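Local coordinates for protein putative eukaryotic translation initiation factor eIF-4E (Leishmania major, PDB 5WB5) that probably binds the methylated cap of messenger RNA, including the trypanosomatid cap 4, and acts in translation initiation, at residues W138-L142 against G166-S170; W181-A185 against V211-H215. All blocks are in the same frame, centred on the assembly; numbering follows the deposited sequence.

Contact 1 (W138-L142 against G166-S170); sequences WENVL and GIVMS
The helix-on-sheet core of the eIF4E fold includes the packing of Trp138, Val141 and Leu142 of helix 133-147 on Ile167 and Met169 of strand 164-171. The indole of Trp138 is held between two side chains. Met169 CB sits over one face, 3.6 Å from the centroid of the six-membered ring and 11° off its normal, a CH-pi contact; Leu142 CD1, one helical turn on, is on the opposite face. With CG anti to the backbone N (chi1 179°), the Trp138 ring extends toward the strand, and CZ3 arrives 3.6 Å from Ile167 CD1.

In this fold helices pack on the convex side of a curved antiparallel sheet; here the local axes of helix and strand run nearly antiparallel (169°), 10.3 Å apart. Ile167 CD1 also meets Leu142 CD2 at 3.7 Å and Val141 CG1 at 4.0 Å. Met169, bent at chi2 and chi3, brings its CE 4.0 Å from Trp138 CE3. Val168, between them, turns its CB away from the helix and packs on Trp181. Leu178 of strand 175-182 touches Trp138 and Val141, while Phe58 and Leu62 of helix 55-64 touch Leu142.

Contact 2 (W181-A185 against V211-H215); sequences WVSDA and VFTKH
Lys214 lies along Ala185 with the apolar part of its chain, and Phe212 of the same strand reaches Ala185 with its ring edge. Along the lysine, CB is 4.2 Å from Ala185 CB, CG comes closest at 3.8 Å from that methyl, and CD is 4.0 Å from it. CG stands anti to the backbone N (chi1 -179°) and the chain is extended beyond it, an arrangement in which one methyl group meets three successive carbons; CE and the amine at NZ continue past it, and Lys214 as a whole is exposed.

Two residues earlier, Phe212 presents its ring edge. CE1 is 4.0 Å from Val182 CG2, and CZ is 4.0 Å from Ala185 CA, both partners lying near the ring plane. The ring thus fits edge-on against the turn that follows strand 175-182, bridging the last residue of that strand and Ala185.

Trp181 and His215 form a separate aromatic pair. The imidazole edge is turned to the indole face, an edge-to-face arrangement with the centroid of the Trp181 six-membered ring 4.8 Å from that of His215 and the planes at 55°. The leading atom of the imidazole, His215 CE1, lies 3.7 Å from Trp181 CE3. A hydrogen bond from His215 ND1 to Asn93 O fixes the rotation of the imidazole.

The two segments are joined through strand 97-104, which lies between their strands in the sheet: Val182 bonds by its backbone to Gly97, and Thr213 to Lys98. Val182 and Phe212 rest on Leu194 and Ile191 of helix 188-200, whereas Trp181 meets Phe80 of strand 75-81 and Val168 of strand 164-171.

In the fold
From the N terminus, the chain builds strands 22-32, 47-54, 75-81 and 97-104 before helix 133-147 opens contact 1. That contact closes at strand 164-171 after a connection partly missing from the model (154-160). Strand 175-182 follows directly and opens contact 2, whose loop carries helix 188-200 and closes on strand 210-214, at the modelled C-terminal end. The two therefore stand in series, neither nested nor crossed, with centres about 16 Å apart. Their neighbouring strands join them: Gly166 O is 2.8 Å from Trp181 N, a probable hydrogen bond. Contact 1 ties a helix to the middle of the sheet, contact 2 an outermost strand of this chain's sheet to the turn after 175-182.

Contact 1 (W138-L142 against G166-S170)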
loop_
_atom_site.group_PDB
_atom_site.type_symbol
_atom_site.label_atom_id
_atom_site.label_comp_id
_atom_site.label_asym_id
_atom_site.label_seq_id
_atom_site.Cartn_x
_atom_site.Cartn_y
_atom_site.Cartn_z
ATOM N N TRP A 138 6.812 1.708 -5.018
ATOM C CA TRP A 138 5.748 1.082 -4.243
ATOM C C TRP A 138 6.263 0.654 -2.872
ATOM O O TRP A 138 5.639 0.936 -1.839
ATOM C CB TRP A 138 5.192 -0.103 -5.039
ATOM C CG TRP A 138 4.102 -0.878 -4.379
ATOM C CD1 TRP A 138 4.024 -2.234 -4.270
ATOM C CD2 TRP A 138 2.927 -0.356 -3.747
ATOM N NE1 TRP A 138 2.878 -2.591 -3.607
ATOM C CE2 TRP A 138 2.186 -1.456 -3.274
ATOM C CE3 TRP A 138 2.429 0.932 -3.532
ATOM C CZ2 TRP A 138 0.979 -1.309 -2.599
ATOM C CZ3 TRP A 138 1.228 1.076 -2.860
ATOM C CH2 TRP A 138 0.518 -0.038 -2.402
ATOM N N GLU A 139 7.425 -0.005 -2.845
ATOM C CA GLU A 139 8.019 -0.433 -1.582
ATOM C C GLU A 139 8.375 0.762 -0.701
ATOM O O GLU A 139 8.156 0.733 0.515
ATOM C CB GLU A 139 9.257 -1.291 -1.852
ATOM C CG GLU A 139 8.963 -2.623 -2.536
ATOM C CD GLU A 139 10.223 -3.401 -2.891
ATOM O OE1 GLU A 139 11.332 -2.852 -2.726
ATOM O OE2 GLU A 139 10.103 -4.563 -3.335
ATOM N N ASN A 140 8.930 1.821 -1.296
ATOM C CA ASN A 140 9.288 3.000 -0.515
ATOM C C ASN A 140 8.061 3.625 0.133
ATOM O O ASN A 140 8.097 4.008 1.310
ATOM C CB ASN A 140 10.004 4.018 -1.401
ATOM C CG ASN A 140 11.417 3.593 -1.758
ATOM O OD1 ASN A 140 12.015 2.746 -1.094
ATOM N ND2 ASN A 140 11.961 4.188 -2.810
ATOM N N VAL A 141 6.960 3.736 -0.613
ATOM C CA VAL A 141 5.757 4.346 -0.054
ATOM C C VAL A 141 5.153 3.450 1.019
ATOM O O VAL A 141 4.642 3.935 2.035
ATOM C CB VAL A 141 4.745 4.658 -1.170
ATOM C CG1 VAL A 141 3.455 5.222 -0.584
ATOM C CG2 VAL A 141 5.350 5.641 -2.154
ATOM N N LEU A 142 5.207 2.131 0.825
ATOM C CA LEU A 142 4.709 1.231 1.862
ATOM C C LEU A 142 5.535 1.358 3.138
ATOM O O LEU A 142 4.981 1.396 4.248
ATOM C CB LEU A 142 4.719 -0.208 1.348
ATOM C CG LEU A 142 3.470 -0.639 0.583
ATOM C CD1 LEU A 142 3.754 -1.893 -0.233
ATOM C CD2 LEU A 142 2.320 -0.879 1.558
ATOM N N GLY A 166 -4.661 5.419 4.374
ATOM C CA GLY A 166 -4.224 4.286 3.580
ATOM C C GLY A 166 -3.582 4.717 2.281
ATOM O O GLY A 166 -3.376 5.903 2.028
ATOM N N ILE A 167 -3.260 3.716 1.458
ATOM C CA ILE A 167 -2.682 3.927 0.137
ATOM C C ILE A 167 -3.226 2.866 -0.810
ATOM O O ILE A 167 -3.687 1.801 -0.395
ATOM C CB ILE A 167 -1.135 3.885 0.135
ATOM C CG1 ILE A 167 -0.631 2.546 0.672
ATOM C CG2 ILE A 167 -0.570 5.039 0.950
ATOM C CD1 ILE A 167 0.861 2.349 0.511
ATOM N N VAL A 168 -3.154 3.172 -2.100
ATOM C CA VAL A 168 -3.699 2.312 -3.146
ATOM C C VAL A 168 -2.778 2.383 -4.355
ATOM O O VAL A 168 -2.460 3.471 -4.842
ATOM C CB VAL A 168 -5.136 2.715 -3.546
ATOM C CG1 VAL A 168 -5.687 1.773 -4.615
ATOM C CG2 VAL A 168 -6.060 2.733 -2.335
ATOM N N MET A 169 -2.350 1.221 -4.833
ATOM C CA MET A 169 -1.678 1.096 -6.119
ATOM C C MET A 169 -2.662 0.461 -7.090
ATOM O O MET A 169 -3.320 -0.526 -6.748
ATOM C CB MET A 169 -0.404 0.251 -6.000
ATOM C CG MET A 169 0.263 -0.047 -7.330
ATOM S SD MET A 169 0.705 1.459 -8.222
ATOM C CE MET A 169 2.255 1.877 -7.437
ATOM N N SER A 170 -2.775 1.033 -8.286
ATOM C CA SER A 170 -3.767 0.602 -9.268
ATOM C C SER A 170 -3.077 0.401 -10.610
ATOM O O SER A 170 -2.647 1.371 -11.243
ATOM C CB SER A 170 -4.896 1.627 -9.383
ATOM O OG SER A 170 -5.988 1.108 -10.122
#

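Contact 2 (W181-A185 against V211-H215)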
loop_
_atom_site.group_PDB
_atom_site.type_symbol
_atom_site.label_atom_id
_atom_site.label_comp_id
_atom_site.label_asym_id
_atom_site.label_seq_id
_atom_site.Cartn_x
_atom_site.Cartn_y
_atom_site.Cartn_z
ATOM N N TRP A 181 -4.615 7.965 0.531
ATOM C CA TRP A 181 -5.910 8.362 1.063
ATOM C C TRP A 181 -5.721 8.923 2.466
ATOM O O TRP A 181 -5.271 8.205 3.374
ATOM C CB TRP A 181 -6.880 7.181 1.098
ATOM C CG TRP A 181 -7.344 6.708 -0.243
ATOM C CD1 TRP A 181 -6.633 6.708 -1.409
ATOM C CD2 TRP A 181 -8.633 6.168 -0.559
ATOM N NE1 TRP A 181 -7.398 6.196 -2.431
ATOM C CE2 TRP A 181 -8.630 5.858 -1.935
ATOM C CE3 TRP A 181 -9.787 5.914 0.188
ATOM C CZ2 TRP A 181 -9.736 5.307 -2.579
ATOM C CZ3 TRP A 181 -10.885 5.367 -0.453
ATOM C CH2 TRP A 181 -10.850 5.069 -1.823
ATOM N N VAL A 182 -6.084 10.197 2.633
ATOM C CA VAL A 182 -6.010 10.894 3.912
ATOM C C VAL A 182 -7.408 10.968 4.518
ATOM O O VAL A 182 -8.356 10.372 3.994
ATOM C CB VAL A 182 -5.406 12.302 3.742
ATOM C CG1 VAL A 182 -4.026 12.210 3.114
ATOM C CG2 VAL A 182 -6.316 13.187 2.898
ATOM N N SER A 183 -7.548 11.714 5.616
ATOM C CA SER A 183 -8.805 11.809 6.344
ATOM C C SER A 183 -9.407 13.205 6.361
ATOM O O SER A 183 -10.633 13.326 6.424
ATOM C CB SER A 183 -8.615 11.347 7.799
ATOM O OG SER A 183 -7.706 12.186 8.487
ATOM N N ASP A 184 -8.591 14.254 6.308
ATOM C CA ASP A 184 -9.067 15.635 6.374
ATOM C C ASP A 184 -8.677 16.339 5.080
ATOM O O ASP A 184 -7.501 16.652 4.866
ATOM C CB ASP A 184 -8.484 16.355 7.590
ATOM C CG ASP A 184 -9.024 17.766 7.751
ATOM O OD1 ASP A 184 -10.229 17.919 8.042
ATOM O OD2 ASP A 184 -8.239 18.724 7.592
ATOM N N ALA A 185 -9.664 16.588 4.219
ATOM C CA ALA A 185 -9.419 17.271 2.956
ATOM C C ALA A 185 -9.209 18.770 3.123
ATOM O O ALA A 185 -8.770 19.425 2.172
ATOM C CB ALA A 185 -10.583 17.026 1.995
ATOM N N VAL A 211 -2.435 14.941 -8.410
ATOM C CA VAL A 211 -3.773 15.500 -8.262
ATOM C C VAL A 211 -4.308 15.120 -6.891
ATOM O O VAL A 211 -4.250 13.953 -6.497
ATOM C CB VAL A 211 -4.721 14.987 -9.367
ATOM C CG1 VAL A 211 -6.129 15.541 -9.181
ATOM C CG2 VAL A 211 -4.184 15.335 -10.752
ATOM N N PHE A 212 -4.837 16.101 -6.166
ATOM C CA PHE A 212 -5.608 15.835 -4.960
ATOM C C PHE A 212 -7.092 15.875 -5.297
ATOM O O PHE A 212 -7.531 16.692 -6.111
ATOM C CB PHE A 212 -5.303 16.846 -3.856
ATOM C CG PHE A 212 -5.997 16.537 -2.558
ATOM C CD1 PHE A 212 -5.518 15.539 -1.724
ATOM C CD2 PHE A 212 -7.133 17.231 -2.179
ATOM C CE1 PHE A 212 -6.153 15.244 -0.533
ATOM C CE2 PHE A 212 -7.774 16.940 -0.984
ATOM C CZ PHE A 212 -7.282 15.945 -0.161
ATOM N N THR A 213 -7.862 14.991 -4.666
ATOM C CA THR A 213 -9.287 14.875 -4.952
ATOM C C THR A 213 -10.030 14.587 -3.658
ATOM O O THR A 213 -9.776 13.566 -3.012
ATOM C CB THR A 213 -9.550 13.766 -5.976
ATOM O OG1 THR A 213 -8.762 13.999 -7.150
ATOM C CG2 THR A 213 -11.022 13.726 -6.354
ATOM N N LYS A 214 -10.938 15.484 -3.284
ATOM C CA LYS A 214 -11.822 15.227 -2.156
ATOM C C LYS A 214 -12.894 14.225 -2.560
ATOM O O LYS A 214 -13.382 14.234 -3.694
ATOM C CB LYS A 214 -12.469 16.527 -1.672
ATOM C CG LYS A 214 -13.396 16.349 -0.476
ATOM C CD LYS A 214 -13.976 17.679 -0.017
ATOM C CE LYS A 214 -14.914 17.495 1.166
ATOM N NZ LYS A 214 -15.532 18.780 1.597
ATOM N N HIS A 215 -13.259 13.356 -1.628
ATOM C CA HIS A 215 -14.232 12.313 -1.912
ATOM C C HIS A 215 -15.651 12.867 -1.868
ATOM O O HIS A 215 -16.388 12.777 -2.849
ATOM C CB HIS A 215 -14.082 11.160 -0.920
ATOM C CG HIS A 215 -12.744 10.491 -0.971
ATOM N ND1 HIS A 215 -12.188 9.850 0.116
ATOM C CD2 HIS A 215 -11.855 10.353 -1.984
ATOM C CE1 HIS A 215 -11.013 9.352 -0.223
ATOM N NE2 HIS A 215 -10.787 9.642 -1.492
#